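Local coordinates for protein LRIM1 (Anopheles gambiae, PDB 3O53) that pairs with the leucine-rich repeat protein APL1C in a heterodimeric complex that regulates complement-like immunity in the mosquito, at residues A[233-245]-A[261-275]. Sequence-based numbering, arbitrary orientation.
Sequences LRFSQNLEHFDLR and NQRVQTVAKQTVKKL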
loop_
_atom_site.group_PDB
_atom_site.type_symbol
_atom_site.label_atom_id
_atom_site.label_comp_id
_atom_site.label_asym_id
_atom_site.label_seq_id
_atom_site.Cartn_x
_atom_site.Cartn_y
_atom_site.Cartn_z
ATOM N N LEU A 233 -18.369 -11.995 -11.222
ATOM C CA LEU A 233 -17.404 -10.926 -11.431
ATOM C C LEU A 233 -17.276 -10.599 -12.919
ATOM O O LEU A 233 -17.267 -11.493 -13.757
ATOM C CB LEU A 233 -16.032 -11.335 -10.882
ATOM C CG LEU A 233 -15.846 -11.375 -9.365
ATOM C CD1 LEU A 233 -14.451 -11.900 -9.034
ATOM C CD2 LEU A 233 -16.064 -9.981 -8.752
ATOM N N ARG A 234 -17.175 -9.313 -13.232
ATOM C CA ARG A 234 -16.943 -8.858 -14.594
ATOM C C ARG A 234 -15.854 -7.791 -14.597
ATOM O O ARG A 234 -15.877 -6.873 -13.783
ATOM C CB ARG A 234 -18.225 -8.259 -15.178
ATOM C CG ARG A 234 -19.405 -9.206 -15.221
ATOM C CD ARG A 234 -19.263 -10.259 -16.311
ATOM N NE ARG A 234 -20.466 -11.082 -16.403
ATOM C CZ ARG A 234 -20.682 -12.181 -15.684
ATOM N NH1 ARG A 234 -19.774 -12.614 -14.818
ATOM N NH2 ARG A 234 -21.811 -12.857 -15.831
ATOM N N PHE A 235 -14.897 -7.907 -15.506
ATOM C CA PHE A 235 -13.910 -6.853 -15.680
ATOM C C PHE A 235 -14.180 -6.075 -16.962
ATOM O O PHE A 235 -15.033 -6.457 -17.752
ATOM C CB PHE A 235 -12.497 -7.439 -15.644
ATOM C CG PHE A 235 -12.107 -7.934 -14.276
ATOM C CD1 PHE A 235 -11.463 -7.095 -13.382
ATOM C CD2 PHE A 235 -12.435 -9.221 -13.868
ATOM C CE1 PHE A 235 -11.123 -7.535 -12.110
ATOM C CE2 PHE A 235 -12.100 -9.668 -12.590
ATOM C CZ PHE A 235 -11.442 -8.822 -11.715
ATOM N N SER A 236 -13.452 -4.981 -17.146
ATOM C CA SER A 236 -13.674 -4.066 -18.255
ATOM C C SER A 236 -12.601 -4.225 -19.320
ATOM O O SER A 236 -11.655 -4.993 -19.155
ATOM C CB SER A 236 -13.653 -2.624 -17.751
ATOM O OG SER A 236 -12.329 -2.221 -17.442
ATOM N N GLN A 237 -12.749 -3.476 -20.406
ATOM C CA GLN A 237 -11.778 -3.497 -21.494
ATOM C C GLN A 237 -10.473 -2.813 -21.107
ATOM O O GLN A 237 -9.498 -2.879 -21.848
ATOM C CB GLN A 237 -12.351 -2.822 -22.743
ATOM C CG GLN A 237 -12.907 -3.799 -23.764
ATOM C CD GLN A 237 -12.935 -3.220 -25.164
ATOM O OE1 GLN A 237 -12.358 -2.165 -25.423
ATOM N NE2 GLN A 237 -13.601 -3.915 -26.076
ATOM N N ASN A 238 -10.465 -2.137 -19.960
ATOM C CA ASN A 238 -9.251 -1.504 -19.448
ATOM C C ASN A 238 -8.194 -2.529 -19.067
ATOM O O ASN A 238 -7.001 -2.243 -19.080
ATOM C CB ASN A 238 -9.569 -0.667 -18.211
ATOM C CG ASN A 238 -10.365 0.568 -18.536
ATOM O OD1 ASN A 238 -10.325 1.065 -19.658
ATOM N ND2 ASN A 238 -11.092 1.081 -17.549
ATOM N N LEU A 239 -8.645 -3.721 -18.707
ATOM C CA LEU A 239 -7.765 -4.742 -18.162
ATOM C C LEU A 239 -6.667 -5.132 -19.157
ATOM O O LEU A 239 -6.959 -5.553 -20.268
ATOM C CB LEU A 239 -8.598 -5.963 -17.777
ATOM C CG LEU A 239 -7.895 -7.081 -17.008
ATOM C CD1 LEU A 239 -7.627 -6.652 -15.565
ATOM C CD2 LEU A 239 -8.729 -8.357 -17.048
ATOM N N GLU A 240 -5.405 -4.981 -18.754
ATOM C CA GLU A 240 -4.262 -5.363 -19.597
ATOM C C GLU A 240 -3.344 -6.382 -18.905
ATOM O O GLU A 240 -2.506 -7.003 -19.547
ATOM C CB GLU A 240 -3.426 -4.135 -19.943
ATOM C CG GLU A 240 -4.192 -3.001 -20.591
ATOM C CD GLU A 240 -3.330 -1.760 -20.784
ATOM O OE1 GLU A 240 -2.164 -1.768 -20.331
ATOM O OE2 GLU A 240 -3.821 -0.779 -21.386
ATOM N N HIS A 241 -3.486 -6.538 -17.593
ATOM C CA HIS A 241 -2.585 -7.403 -16.831
ATOM C C HIS A 241 -3.405 -8.094 -15.749
ATOM O O HIS A 241 -4.038 -7.440 -14.919
ATOM C CB HIS A 241 -1.430 -6.578 -16.233
ATOM C CG HIS A 241 -0.490 -7.369 -15.369
ATOM N ND1 HIS A 241 0.792 -7.695 -15.765
ATOM C CD2 HIS A 241 -0.638 -7.884 -14.123
ATOM C CE1 HIS A 241 1.393 -8.375 -14.804
ATOM N NE2 HIS A 241 0.544 -8.510 -13.799
ATOM N N PHE A 242 -3.422 -9.419 -15.789
ATOM C CA PHE A 242 -4.293 -10.201 -14.939
ATOM C C PHE A 242 -3.514 -11.440 -14.521
ATOM O O PHE A 242 -3.290 -12.338 -15.330
ATOM C CB PHE A 242 -5.562 -10.569 -15.720
ATOM C CG PHE A 242 -6.626 -11.252 -14.901
ATOM C CD1 PHE A 242 -7.553 -10.514 -14.184
ATOM C CD2 PHE A 242 -6.721 -12.634 -14.883
ATOM C CE1 PHE A 242 -8.543 -11.148 -13.450
ATOM C CE2 PHE A 242 -7.708 -13.273 -14.159
ATOM C CZ PHE A 242 -8.623 -12.538 -13.441
ATOM N N ASP A 243 -3.101 -11.490 -13.255
ATOM C CA ASP A 243 -2.174 -12.530 -12.803
ATOM C C ASP A 243 -2.728 -13.321 -11.614
ATOM O O ASP A 243 -2.712 -12.841 -10.478
ATOM C CB ASP A 243 -0.844 -11.880 -12.420
ATOM C CG ASP A 243 0.265 -12.884 -12.198
ATOM O OD1 ASP A 243 -0.024 -14.094 -12.175
ATOM O OD2 ASP A 243 1.432 -12.455 -12.031
ATOM N N LEU A 244 -3.191 -14.539 -11.888
ATOM C CA LEU A 244 -3.689 -15.446 -10.855
ATOM C C LEU A 244 -2.825 -16.694 -10.770
ATOM O O LEU A 244 -3.302 -17.758 -10.376
ATOM C CB LEU A 244 -5.122 -15.879 -11.164
ATOM C CG LEU A 244 -6.161 -14.786 -11.342
ATOM C CD1 LEU A 244 -7.540 -15.405 -11.490
ATOM C CD2 LEU A 244 -6.127 -13.814 -10.174
ATOM N N ARG A 245 -1.564 -16.580 -11.180
ATOM C CA ARG A 245 -0.639 -17.698 -11.096
ATOM C C ARG A 245 -0.432 -18.096 -9.637
ATOM O O ARG A 245 -0.643 -17.286 -8.746
ATOM C CB ARG A 245 0.713 -17.312 -11.698
ATOM C CG ARG A 245 0.726 -17.173 -13.208
ATOM C CD ARG A 245 2.110 -16.763 -13.652
ATOM N NE ARG A 245 2.497 -15.501 -13.023
ATOM C CZ ARG A 245 3.747 -15.082 -12.858
ATOM N NH1 ARG A 245 4.771 -15.820 -13.264
ATOM N NH2 ARG A 245 3.971 -13.913 -12.276
ATOM N N ASN A 261 -16.203 -14.067 -19.141
ATOM C CA ASN A 261 -15.121 -13.098 -19.232
ATOM C C ASN A 261 -14.069 -13.592 -20.230
ATOM O O ASN A 261 -12.885 -13.713 -19.905
ATOM C CB ASN A 261 -14.478 -12.895 -17.866
ATOM C CG ASN A 261 -15.409 -12.216 -16.869
ATOM O OD1 ASN A 261 -15.383 -10.995 -16.713
ATOM N ND2 ASN A 261 -16.238 -13.005 -16.194
ATOM N N GLN A 262 -14.509 -13.881 -21.448
ATOM C CA GLN A 262 -13.638 -14.461 -22.463
ATOM C C GLN A 262 -12.378 -13.640 -22.714
ATOM O O GLN A 262 -11.286 -14.193 -22.869
ATOM C CB GLN A 262 -14.412 -14.642 -23.775
ATOM C CG GLN A 262 -15.291 -15.879 -23.796
ATOM C CD GLN A 262 -14.509 -17.142 -23.484
ATOM O OE1 GLN A 262 -13.301 -17.211 -23.719
ATOM N NE2 GLN A 262 -15.191 -18.145 -22.947
ATOM N N ARG A 263 -12.528 -12.323 -22.780
ATOM C CA ARG A 263 -11.380 -11.444 -22.973
ATOM C C ARG A 263 -10.409 -11.495 -21.789
ATOM O O ARG A 263 -9.202 -11.318 -21.956
ATOM C CB ARG A 263 -11.829 -10.002 -23.185
ATOM C CG ARG A 263 -10.661 -9.056 -23.390
ATOM C CD ARG A 263 -11.103 -7.627 -23.653
ATOM N NE ARG A 263 -9.959 -6.762 -23.930
ATOM C CZ ARG A 263 -9.147 -6.284 -22.991
ATOM N NH1 ARG A 263 -9.363 -6.585 -21.719
ATOM N NH2 ARG A 263 -8.124 -5.505 -23.322
ATOM N N VAL A 264 -10.931 -11.715 -20.590
ATOM C CA VAL A 264 -10.059 -11.825 -19.429
ATOM C C VAL A 264 -9.203 -13.084 -19.573
ATOM O O VAL A 264 -8.028 -13.081 -19.221
ATOM C CB VAL A 264 -10.858 -11.833 -18.099
ATOM C CG1 VAL A 264 -9.912 -11.998 -16.904
ATOM C CG2 VAL A 264 -11.671 -10.545 -17.966
ATOM N N GLN A 265 -9.779 -14.152 -20.117
ATOM C CA GLN A 265 -9.022 -15.384 -20.300
ATOM C C GLN A 265 -7.825 -15.122 -21.209
ATOM O O GLN A 265 -6.742 -15.676 -21.010
ATOM C CB GLN A 265 -9.895 -16.489 -20.896
ATOM C CG GLN A 265 -9.158 -17.812 -21.043
ATOM C CD GLN A 265 -10.036 -18.925 -21.582
ATOM O OE1 GLN A 265 -11.251 -18.921 -21.392
ATOM N NE2 GLN A 265 -9.418 -19.894 -22.251
ATOM N N THR A 266 -8.039 -14.273 -22.209
ATOM C CA THR A 266 -7.005 -13.916 -23.167
ATOM C C THR A 266 -5.939 -13.045 -22.511
ATOM O O THR A 266 -4.744 -13.206 -22.763
ATOM C CB THR A 266 -7.624 -13.154 -24.348
ATOM O OG1 THR A 266 -8.554 -14.015 -25.016
ATOM C CG2 THR A 266 -6.547 -12.676 -25.326
ATOM N N VAL A 267 -6.380 -12.127 -21.656
ATOM C CA VAL A 267 -5.459 -11.260 -20.933
ATOM C C VAL A 267 -4.606 -12.088 -19.973
ATOM O O VAL A 267 -3.425 -11.823 -19.806
ATOM C CB VAL A 267 -6.203 -10.153 -20.158
ATOM C CG1 VAL A 267 -5.236 -9.381 -19.264
ATOM C CG2 VAL A 267 -6.910 -9.207 -21.126
ATOM N N ALA A 268 -5.206 -13.100 -19.366
ATOM C CA ALA A 268 -4.501 -13.990 -18.448
ATOM C C ALA A 268 -3.379 -14.722 -19.178
ATOM O O ALA A 268 -2.258 -14.815 -18.684
ATOM C CB ALA A 268 -5.462 -14.998 -17.854
ATOM N N LYS A 269 -3.684 -15.264 -20.350
ATOM C CA LYS A 269 -2.665 -15.964 -21.118
ATOM C C LYS A 269 -1.532 -15.017 -21.508
ATOM O O LYS A 269 -0.361 -15.349 -21.352
ATOM C CB LYS A 269 -3.270 -16.602 -22.368
ATOM C CG LYS A 269 -2.242 -17.257 -23.274
ATOM C CD LYS A 269 -2.813 -17.498 -24.667
ATOM C CE LYS A 269 -3.149 -16.185 -25.374
ATOM N NZ LYS A 269 -3.785 -16.397 -26.704
ATOM N N GLN A 270 -1.875 -13.848 -22.032
ATOM C CA GLN A 270 -0.860 -12.880 -22.443
ATOM C C GLN A 270 0.005 -12.460 -21.264
ATOM O O GLN A 270 1.213 -12.257 -21.397
ATOM C CB GLN A 270 -1.511 -11.640 -23.058
ATOM C CG GLN A 270 -2.072 -11.872 -24.448
ATOM C CD GLN A 270 -2.863 -10.688 -24.959
ATOM O OE1 GLN A 270 -3.474 -9.952 -24.185
ATOM N NE2 GLN A 270 -2.860 -10.501 -26.272
ATOM N N THR A 271 -0.626 -12.306 -20.109
ATOM C CA THR A 271 0.088 -11.912 -18.901
ATOM C C THR A 271 1.124 -12.959 -18.518
ATOM O O THR A 271 2.271 -12.618 -18.228
ATOM C CB THR A 271 -0.887 -11.682 -17.723
ATOM O OG1 THR A 271 -1.732 -10.567 -18.023
ATOM C CG2 THR A 271 -0.115 -11.370 -16.425
ATOM N N VAL A 272 0.733 -14.232 -18.533
ATOM C CA VAL A 272 1.676 -15.307 -18.221
ATOM C C VAL A 272 2.797 -15.349 -19.268
ATOM O O VAL A 272 3.972 -15.459 -18.924
ATOM C CB VAL A 272 0.984 -16.681 -18.138
ATOM C CG1 VAL A 272 2.009 -17.773 -17.903
ATOM C CG2 VAL A 272 -0.074 -16.687 -17.026
ATOM N N LYS A 273 2.443 -15.233 -20.544
ATOM C CA LYS A 273 3.458 -15.244 -21.599
ATOM C C LYS A 273 4.491 -14.143 -21.373
ATOM O O LYS A 273 5.694 -14.384 -21.403
ATOM C CB LYS A 273 2.827 -15.061 -22.982
ATOM C CG LYS A 273 3.808 -15.359 -24.108
ATOM C CD LYS A 273 3.243 -15.002 -25.470
ATOM C CE LYS A 273 4.270 -15.259 -26.569
ATOM N NZ LYS A 273 3.837 -14.740 -27.895
ATOM N N LYS A 274 4.008 -12.928 -21.151
ATOM C CA LYS A 274 4.876 -11.776 -20.951
ATOM C C LYS A 274 5.854 -11.984 -19.784
ATOM O O LYS A 274 7.012 -11.554 -19.852
ATOM C CB LYS A 274 4.016 -10.527 -20.715
ATOM C CG LYS A 274 4.737 -9.374 -20.056
ATOM C CD LYS A 274 3.803 -8.183 -19.840
ATOM C CE LYS A 274 2.957 -8.324 -18.565
ATOM N NZ LYS A 274 2.163 -7.083 -18.306
ATOM N N LEU A 275 5.398 -12.648 -18.722
ATOM C CA LEU A 275 6.193 -12.751 -17.499
ATOM C C LEU A 275 7.117 -13.974 -17.446
ATOM O O LEU A 275 8.108 -13.963 -16.727
ATOM C CB LEU A 275 5.275 -12.740 -16.264
ATOM C CG LEU A 275 4.488 -11.441 -16.055
ATOM C CD1 LEU A 275 3.510 -11.561 -14.887
ATOM C CD2 LEU A 275 5.432 -10.253 -15.849
HETATM O O HOH W 1 -15.322 -8.979 -18.334
HETATM O O HOH W 2 -11.352 -7.730 -20.070
HETATM O O HOH W 3 0.051 -8.417 -19.773
HETATM O O HOH W 4 -1.928 -14.594 -15.891
#
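Val264 sets its CG1 methyl squarely over one face of the Phe242 ring, 3.6 Å from the ring centroid, a CH-pi contact at the heart of the packing between helix 262-275 and strand 241-243. The first torsion of Phe242, CG anti to the backbone N (chi1 -173°), carries the ring under that methyl, while the other methyl, CG2, meets Leu239 CD2 and Phe235 CB. Val267 CG1 lies against Phe242 CB and the Glu240 carbonyl, and Ala268 CA comes to 3.7 Å from Phe242 O.

Thr271 works with both branches. OG1 accepts an almost straight bond from Phe242 N (3.0 Å, 168°) and donates to Val267 O; CG2 rests over the centre of the His241 imidazole. Lys274, its chain bent at chi3, brings NZ into the plane of that ring to donate to ND1 at 3.0 Å, so ND1 probably carries no proton; Trp218 also stacks on the ring. At the other end, Arg263 grips Leu239 O end-on with NH1 (3.0 Å) and NH2 (3.3 Å), its guanidinium face over the Gln237 backbone. Asn261 ND2 donates to Leu233 O (3.0 Å) and to Phe257 O.

Strand 241-243 is the last parallel strand of the LRIM1 leucine-rich repeat domain, following strand 218-220, and the helix packed on it is consistent with a C-terminal capping structure. Side chains of the helix and of its N-cap residue Asn261 thus satisfy backbone groups of this end of the solenoid, Leu239 O, Phe242 N and Leu233 O, the last shared with Arg234 NH1, while the Val264 and Val267 methyls pack against Leu239 and Phe242.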